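Local coordinates for protein acyl-homoserine-lactone synthase (Mesorhizobium sp. ORS 3359, PDB 6WNS) that catalyses the synthesis of acyl-homoserine lactone quorum-sensing signals, using coenzyme A-bound acyl groups, at residues R3-T8 and K13-V18; E20-I25 and Y57-D62; G164-H169 and D173-L178. All blocks are in the same frame, centred on the assembly; numbering follows the deposited sequence.

Overall arrangement
All three contacts reach one mixed sheet of the acetyltransferase-like domain, and they follow one another along the chain. Contacts 1 and 2 are neighbours, their centres about 8 Å apart. They share helix 16-31, and their strands 4-7 and 56-60 pair antiparallel, with V7 N 2.8 Å from Y57 O and H5 N 2.8 Å from L59 O. Contact 3 lies on the opposite side of the chain's centre, its centre about 32 Å from contact 1's and about 28 Å from contact 2's. It involves strand 174-180 and the loop before it. The first two contacts therefore pack the first helix against one edge of the sheet, while the third shapes a hairpin near the other.

Contact 1: R3-T8 and K13-V18; sequences RIHLVT and KLYRKV
H5 and Y15 join the first strand to the start of helix 16-31 through a short hydrogen bond, with H5 ND1 2.6 Å from Y15 OH and an angle of 158° at the hydrogen. Either group could be the donor. The phenol oxygen lies near the plane of the imidazole and the imidazole nitrogen near the plane of the phenol, yet the rings are almost perpendicular and meet rim to rim, with centroids 5.8 Å apart. Neither ring lies over the other's face, so this is a polar link and not a stack.

A water adds a second polar connection. It accepts from L6 N at 2.8 Å and lies 3.1 Å from Y15 OH. H5 and V7 make backbone bonds to L59 and Y57 of the next strand, while L6 N serves the other edge of strand 4-7.

The apolar part is V7 against the Y15 ring. V7 CG2 sits over one face as a CH-pi contact, 3.8 Å from the ring centroid and 17° off the normal, while V7 CG1 packs against Y15 CB at 3.6 Å. With CG anti to its carbonyl carbon (chi1 -80°), the tyrosine reaches from the N-cap position, the third residue of the type I turn K13-R16, back along the strand. This ties an outermost sheet strand to the N-cap of the next helix, at the start of the acetyltransferase-like fold.

The hydroxyl can serve H5 ND1 and the water at once while V7 covers one face, which probably restricts how the ring can turn.

Contact 2: E20-I25 and Y57-D62; sequences ERYFRI and YVLALD
Y22 reaches from helix 16-31 to Y57 and L59 on the strand, and its ring does most of the touching. Its CG stands anti to the backbone N (chi1 167°), which carries the ring from CB toward the sheet. One ortho carbon, Y22 CD1, meets the branch methyl L59 CD2 at 3.8 Å, and the next carbon, Y22 CE1, lies 3.9 Å from that same L59 CD2. On the other side of the ring, Y22 CD2 sits over the centre of the F23 ring, a contact within the helix. Farther out, Y22 CE2 approaches Y57 CD1 to 3.5 Å, and Y22 CZ is 3.7 Å from Y57 CD1.

In this acetyltransferase-like alpha/beta fold, helix 16-31 lies across one face of the mixed sheet: the segment axes of 20-25 and 57-60 run at 88° to each other and come within 11.5 Å. Y57 and L59 point to the helix, where L19 and V18 also meet them, while V58 and A60 touch I4.

At its tip, Y22 OH lies 3.5 Å from Y57 CD1 and bonds to R26 NH1 one helical turn on. The two tyrosine rings are oblique, with planes at 61° and centroids 5.2 Å apart. F23 brings its ring edge to Y57, F23 CZ lying 3.9 Å from Y57 OH, a hydroxyl that hydrogen-bonds to D51 OD2.

Contact 3: G164-H169 and D173-L178; sequences GNALEH and DIIALL
I174 O is gripped by two neighbouring groups of the loop. L167 N donates to I174 O at 2.9 Å with an N-H...O angle of 161°, and A166 CA, 3.2 Å from I174 O, adds a CA-H...O contact. The return bond, I174 N to L167 O, is longer at 3.2 Å but similarly straight at the hydrogen (166°), though it meets its carbonyl more obliquely. These two bonds make L167 and I174 an antiparallel hydrogen-bonded pair.

The bridge extends a beta hairpin. Deeper in it, strand 174-180 bonds through A176 to L163 and through L178 to F161, its other edge being taken by strand 140-146. Between the A176-L163 and I174-L167 pairings three residues intervene on the loop side and one on the strand, so the chain bows away at G164 and N165 and returns at A166. A water fills the gap in the bonding: it donates to N165 O at 2.6 Å and accepts from A176 N at 3.2 Å. I175 packs into this bend, with I175 CD1 lying 4.1 Å from A166 CB and also touching G164 O.

Next to the turn, D173 folds back on the loop. With CG anti to its carbonyl carbon (chi1 -57°), its carboxylate reaches the backbone of H169, and H169 N donates to D173 OD1 at 3.0 Å, nearly along the C-O axis. E168 lies obliquely across this carboxylate with its CB and CG against it, while E168 OE1 stays 4.9 Å from D173 OD2.

The loop is therefore tied mainly through main-chain atoms, with a water and an aspartate on either side of the bridge; E168 may raise the aspartate's pKa a little, against the effect of the bond from H169 N.

Contact 1: R3-T8 and K13-V18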
# COMPACT_ATOMS: atom_id res chain seq x y z
N ARG A 3 15.75 2.64 1.00
CA ARG A 3 15.23 3.51 -0.07
C ARG A 3 13.97 2.89 -0.71
O ARG A 3 13.85 1.64 -0.74
CB ARG A 3 16.28 3.73 -1.16
CG ARG A 3 17.52 4.48 -0.71
CD ARG A 3 17.22 5.96 -0.46
NE ARG A 3 18.42 6.65 -0.04
CZ ARG A 3 18.88 6.75 1.22
NH1 ARG A 3 18.22 6.22 2.25
NH2 ARG A 3 19.99 7.42 1.46
N ILE A 4 13.08 3.75 -1.22
CA ILE A 4 11.77 3.32 -1.79
C ILE A 4 11.96 3.18 -3.30
O ILE A 4 12.43 4.15 -3.95
CB ILE A 4 10.68 4.32 -1.38
CG1 ILE A 4 10.54 4.38 0.15
CG2 ILE A 4 9.36 3.98 -2.05
CD1 ILE A 4 9.90 3.17 0.76
N HIS A 5 11.72 2.00 -3.82
CA HIS A 5 11.82 1.68 -5.26
C HIS A 5 10.44 1.40 -5.87
O HIS A 5 9.60 0.69 -5.25
CB HIS A 5 12.64 0.42 -5.49
CG HIS A 5 14.04 0.55 -5.08
ND1 HIS A 5 15.07 0.31 -5.97
CD2 HIS A 5 14.61 0.89 -3.90
CE1 HIS A 5 16.22 0.55 -5.38
NE2 HIS A 5 15.95 0.87 -4.10
N LEU A 6 10.23 1.97 -7.04
CA LEU A 6 8.95 1.90 -7.76
C LEU A 6 9.10 0.84 -8.84
O LEU A 6 9.88 1.08 -9.81
CB LEU A 6 8.63 3.24 -8.40
CG LEU A 6 7.45 3.16 -9.36
CD1 LEU A 6 6.20 2.64 -8.62
CD2 LEU A 6 7.24 4.51 -9.99
N VAL A 7 8.43 -0.29 -8.65
CA VAL A 7 8.45 -1.39 -9.66
C VAL A 7 7.14 -1.40 -10.42
O VAL A 7 6.05 -1.44 -9.79
CB VAL A 7 8.75 -2.75 -9.03
CG1 VAL A 7 9.05 -3.74 -10.09
CG2 VAL A 7 9.96 -2.62 -8.08
N THR A 8 7.27 -1.36 -11.74
CA THR A 8 6.13 -1.28 -12.65
C THR A 8 6.25 -2.35 -13.71
O THR A 8 7.28 -3.02 -13.81
CB THR A 8 6.06 0.08 -13.36
OG1 THR A 8 7.14 0.19 -14.31
CG2 THR A 8 6.09 1.16 -12.31
N LYS A 13 11.62 -6.42 -15.46
CA LYS A 13 12.73 -7.36 -15.78
C LYS A 13 14.00 -6.96 -15.02
O LYS A 13 14.62 -7.85 -14.48
CB LYS A 13 12.98 -7.40 -17.27
CG LYS A 13 11.85 -8.12 -18.00
CD LYS A 13 12.24 -8.45 -19.38
CE LYS A 13 11.27 -9.37 -20.08
NZ LYS A 13 12.04 -9.92 -21.22
N LEU A 14 14.32 -5.68 -14.97
CA LEU A 14 15.38 -5.16 -14.08
C LEU A 14 15.08 -5.63 -12.65
O LEU A 14 16.02 -6.00 -11.92
CB LEU A 14 15.36 -3.64 -14.16
CG LEU A 14 16.41 -2.95 -13.30
CD1 LEU A 14 17.77 -3.18 -13.91
CD2 LEU A 14 16.16 -1.45 -13.19
N TYR A 15 13.82 -5.65 -12.23
CA TYR A 15 13.48 -5.97 -10.84
C TYR A 15 13.05 -7.44 -10.69
O TYR A 15 12.39 -7.73 -9.69
CB TYR A 15 12.42 -5.01 -10.32
CG TYR A 15 12.98 -3.67 -9.90
CD1 TYR A 15 13.47 -3.51 -8.62
CD2 TYR A 15 12.96 -2.55 -10.73
CE1 TYR A 15 13.95 -2.29 -8.16
CE2 TYR A 15 13.44 -1.31 -10.28
CZ TYR A 15 13.95 -1.19 -9.00
OH TYR A 15 14.42 0.01 -8.51
N ARG A 16 13.45 -8.33 -11.58
CA ARG A 16 12.87 -9.70 -11.59
C ARG A 16 13.20 -10.43 -10.28
O ARG A 16 12.34 -11.02 -9.70
CB ARG A 16 13.28 -10.50 -12.82
CG ARG A 16 14.75 -10.86 -12.90
CD ARG A 16 15.00 -11.77 -14.07
NE ARG A 16 16.44 -11.87 -14.22
CZ ARG A 16 17.14 -12.96 -13.90
NH1 ARG A 16 16.52 -14.04 -13.44
NH2 ARG A 16 18.45 -12.94 -14.05
N LYS A 17 14.42 -10.30 -9.76
CA LYS A 17 14.79 -11.06 -8.54
C LYS A 17 14.07 -10.43 -7.36
O LYS A 17 13.57 -11.19 -6.53
CB LYS A 17 16.33 -11.14 -8.42
CG LYS A 17 16.92 -12.20 -9.34
CD LYS A 17 18.41 -12.47 -9.09
CE LYS A 17 19.32 -11.47 -9.77
NZ LYS A 17 20.67 -11.49 -9.14
N VAL A 18 13.94 -9.10 -7.30
CA VAL A 18 13.22 -8.43 -6.20
C VAL A 18 11.77 -8.93 -6.29
O VAL A 18 11.14 -9.21 -5.19
CB VAL A 18 13.35 -6.89 -6.27
CG1 VAL A 18 12.36 -6.16 -5.39
CG2 VAL A 18 14.79 -6.44 -5.93
O HOH W 1 12.64 2.51 -8.26

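Contact 2: E20-I25 and Y57-D62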
# COMPACT_ATOMS: atom_id res chain seq x y z
N GLU A 20 10.42 -11.71 -7.51
CA GLU A 20 10.38 -13.14 -7.13
C GLU A 20 10.44 -13.24 -5.61
O GLU A 20 9.56 -13.88 -5.07
CB GLU A 20 11.45 -13.93 -7.91
CG GLU A 20 10.89 -14.24 -9.27
CD GLU A 20 11.83 -14.59 -10.39
OE1 GLU A 20 13.01 -14.86 -10.10
OE2 GLU A 20 11.33 -14.63 -11.54
N ARG A 21 11.35 -12.47 -4.95
CA ARG A 21 11.41 -12.47 -3.47
C ARG A 21 10.13 -11.86 -2.91
O ARG A 21 9.63 -12.36 -1.93
CB ARG A 21 12.67 -11.74 -2.99
CG ARG A 21 13.94 -12.53 -3.29
CD ARG A 21 15.16 -12.06 -2.52
NE ARG A 21 15.36 -10.63 -2.58
CZ ARG A 21 16.04 -10.00 -3.54
NH1 ARG A 21 16.57 -10.68 -4.55
NH2 ARG A 21 16.18 -8.68 -3.45
N TYR A 22 9.62 -10.80 -3.54
CA TYR A 22 8.42 -10.09 -3.08
C TYR A 22 7.23 -11.09 -3.05
O TYR A 22 6.50 -11.13 -2.05
CB TYR A 22 8.16 -8.90 -4.02
CG TYR A 22 6.80 -8.28 -3.84
CD1 TYR A 22 6.49 -7.59 -2.68
CD2 TYR A 22 5.80 -8.42 -4.80
CE1 TYR A 22 5.22 -7.11 -2.44
CE2 TYR A 22 4.54 -7.85 -4.61
CZ TYR A 22 4.27 -7.13 -3.46
OH TYR A 22 3.02 -6.61 -3.28
N PHE A 23 7.01 -11.87 -4.12
CA PHE A 23 5.87 -12.82 -4.17
C PHE A 23 6.05 -13.98 -3.16
O PHE A 23 5.08 -14.54 -2.62
CB PHE A 23 5.62 -13.28 -5.58
CG PHE A 23 4.91 -12.20 -6.35
CD1 PHE A 23 5.56 -11.51 -7.37
CD2 PHE A 23 3.61 -11.86 -6.07
CE1 PHE A 23 4.93 -10.49 -8.08
CE2 PHE A 23 2.97 -10.86 -6.77
CZ PHE A 23 3.63 -10.15 -7.76
N ARG A 24 7.29 -14.31 -2.84
CA ARG A 24 7.60 -15.35 -1.81
C ARG A 24 7.29 -14.77 -0.44
O ARG A 24 6.75 -15.50 0.40
CB ARG A 24 9.08 -15.78 -1.92
CG ARG A 24 9.38 -16.51 -3.23
CD ARG A 24 10.60 -17.46 -3.20
NE ARG A 24 11.36 -17.59 -4.44
CZ ARG A 24 10.93 -17.49 -5.72
NH1 ARG A 24 9.65 -17.22 -6.00
NH2 ARG A 24 11.79 -17.63 -6.73
N ILE A 25 7.68 -13.52 -0.21
CA ILE A 25 7.39 -12.79 1.04
C ILE A 25 5.88 -12.73 1.28
O ILE A 25 5.41 -12.94 2.43
CB ILE A 25 8.07 -11.41 1.01
CG1 ILE A 25 9.58 -11.58 1.20
CG2 ILE A 25 7.47 -10.52 2.05
CD1 ILE A 25 10.37 -10.29 1.02
N TYR A 57 4.28 -1.47 -7.58
CA TYR A 57 4.88 -2.00 -6.33
C TYR A 57 5.84 -0.94 -5.79
O TYR A 57 6.83 -0.52 -6.42
CB TYR A 57 5.52 -3.35 -6.58
CG TYR A 57 4.54 -4.32 -7.17
CD1 TYR A 57 3.63 -4.97 -6.35
CD2 TYR A 57 4.47 -4.53 -8.54
CE1 TYR A 57 2.69 -5.85 -6.88
CE2 TYR A 57 3.49 -5.34 -9.09
CZ TYR A 57 2.60 -6.02 -8.25
OH TYR A 57 1.69 -6.89 -8.74
N VAL A 58 5.52 -0.48 -4.60
CA VAL A 58 6.35 0.47 -3.84
C VAL A 58 7.10 -0.27 -2.75
O VAL A 58 6.50 -0.56 -1.70
CB VAL A 58 5.51 1.57 -3.23
CG1 VAL A 58 6.43 2.64 -2.68
CG2 VAL A 58 4.55 2.15 -4.28
N LEU A 59 8.35 -0.60 -3.02
CA LEU A 59 9.13 -1.53 -2.18
C LEU A 59 10.26 -0.80 -1.47
O LEU A 59 11.08 -0.11 -2.14
CB LEU A 59 9.62 -2.64 -3.08
CG LEU A 59 8.48 -3.41 -3.79
CD1 LEU A 59 9.08 -4.53 -4.54
CD2 LEU A 59 7.44 -3.88 -2.76
N ALA A 60 10.34 -1.03 -0.17
CA ALA A 60 11.45 -0.57 0.69
C ALA A 60 12.56 -1.64 0.70
O ALA A 60 12.27 -2.79 1.17
CB ALA A 60 10.91 -0.26 2.04
N LEU A 61 13.77 -1.30 0.19
CA LEU A 61 14.93 -2.23 0.02
C LEU A 61 16.10 -1.74 0.87
O LEU A 61 15.87 -0.71 1.39
CB LEU A 61 15.39 -2.19 -1.43
CG LEU A 61 14.30 -2.57 -2.42
CD1 LEU A 61 14.89 -2.92 -3.76
CD2 LEU A 61 13.44 -3.73 -1.87
N ASP A 62 17.31 -2.33 0.69
CA ASP A 62 18.62 -1.91 1.27
C ASP A 62 19.84 -2.67 0.71
O ASP A 62 21.01 -2.51 1.41
CB ASP A 62 18.62 -2.18 2.79
CG ASP A 62 18.54 -3.75 3.12
OD1 ASP A 62 18.81 -4.48 2.07
OD2 ASP A 62 17.96 -4.29 4.13

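Contact 3: G164-H169 and D173-L178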
# COMPACT_ATOMS: atom_id res chain seq x y z
N GLY A 164 -17.63 5.60 4.11
CA GLY A 164 -18.84 4.89 4.51
C GLY A 164 -18.89 4.48 6.05
O GLY A 164 -17.91 4.77 6.78
N ASN A 165 -19.75 3.47 6.23
CA ASN A 165 -19.88 2.71 7.53
C ASN A 165 -18.70 1.71 7.58
O ASN A 165 -18.32 1.22 6.48
CB ASN A 165 -21.23 1.97 7.65
CG ASN A 165 -22.43 2.89 7.82
OD1 ASN A 165 -22.42 3.81 8.66
ND2 ASN A 165 -23.47 2.65 7.02
N ALA A 166 -18.13 1.56 8.80
CA ALA A 166 -17.26 0.43 9.18
C ALA A 166 -18.07 -0.85 9.01
O ALA A 166 -19.30 -0.83 9.25
CB ALA A 166 -16.79 0.57 10.59
N LEU A 167 -17.40 -1.91 8.57
CA LEU A 167 -17.97 -3.26 8.46
C LEU A 167 -17.35 -4.08 9.59
O LEU A 167 -16.17 -4.38 9.54
CB LEU A 167 -17.71 -3.85 7.08
CG LEU A 167 -18.07 -5.33 6.93
CD1 LEU A 167 -19.55 -5.57 7.22
CD2 LEU A 167 -17.69 -5.87 5.56
N GLU A 168 -18.15 -4.40 10.57
CA GLU A 168 -17.66 -5.04 11.79
C GLU A 168 -17.64 -6.52 11.51
O GLU A 168 -18.53 -7.00 10.80
CB GLU A 168 -18.51 -4.67 12.98
CG GLU A 168 -18.24 -3.24 13.39
CD GLU A 168 -19.28 -2.69 14.34
OE1 GLU A 168 -19.81 -3.49 15.13
OE2 GLU A 168 -19.56 -1.47 14.26
N HIS A 169 -16.57 -7.16 11.97
CA HIS A 169 -16.36 -8.62 11.93
C HIS A 169 -15.72 -9.01 13.26
O HIS A 169 -14.92 -8.26 13.80
CB HIS A 169 -15.52 -8.94 10.70
CG HIS A 169 -15.37 -10.38 10.42
ND1 HIS A 169 -15.14 -10.82 9.14
CD2 HIS A 169 -15.38 -11.46 11.22
CE1 HIS A 169 -15.01 -12.13 9.17
NE2 HIS A 169 -15.14 -12.55 10.44
N ASP A 173 -12.44 -5.13 12.32
CA ASP A 173 -13.33 -4.13 11.67
C ASP A 173 -12.56 -3.36 10.58
O ASP A 173 -11.40 -2.93 10.79
CB ASP A 173 -13.96 -3.18 12.69
CG ASP A 173 -14.75 -3.88 13.78
OD1 ASP A 173 -15.10 -5.07 13.60
OD2 ASP A 173 -14.94 -3.26 14.82
N ILE A 174 -13.22 -3.10 9.46
CA ILE A 174 -12.57 -2.42 8.33
C ILE A 174 -13.44 -1.25 7.87
O ILE A 174 -14.63 -1.17 8.28
CB ILE A 174 -12.29 -3.41 7.20
CG1 ILE A 174 -13.56 -4.05 6.62
CG2 ILE A 174 -11.31 -4.48 7.70
CD1 ILE A 174 -13.31 -4.79 5.26
N ILE A 175 -12.82 -0.40 7.08
CA ILE A 175 -13.45 0.88 6.61
C ILE A 175 -12.72 1.33 5.34
O ILE A 175 -11.54 0.92 5.10
CB ILE A 175 -13.47 1.93 7.73
CG1 ILE A 175 -14.38 3.12 7.39
CG2 ILE A 175 -12.05 2.36 8.12
CD1 ILE A 175 -15.05 3.74 8.59
N ALA A 176 -13.44 2.00 4.45
CA ALA A 176 -12.89 2.64 3.24
C ALA A 176 -12.56 4.12 3.49
O ALA A 176 -13.42 4.88 4.08
CB ALA A 176 -13.89 2.43 2.14
N LEU A 177 -11.39 4.54 3.02
CA LEU A 177 -10.86 5.93 3.16
C LEU A 177 -10.46 6.49 1.79
O LEU A 177 -10.00 5.69 0.93
CB LEU A 177 -9.59 5.82 4.00
CG LEU A 177 -9.69 5.90 5.51
CD1 LEU A 177 -11.05 5.56 6.09
CD2 LEU A 177 -8.59 5.08 6.07
N LEU A 178 -10.54 7.81 1.61
CA LEU A 178 -9.90 8.54 0.47
C LEU A 178 -8.85 9.53 0.99
O LEU A 178 -9.21 10.40 1.79
CB LEU A 178 -10.99 9.24 -0.34
CG LEU A 178 -10.44 9.93 -1.60
CD1 LEU A 178 -9.86 8.86 -2.52
CD2 LEU A 178 -11.49 10.78 -2.31
O HOH W 2 -16.61 2.39 4.84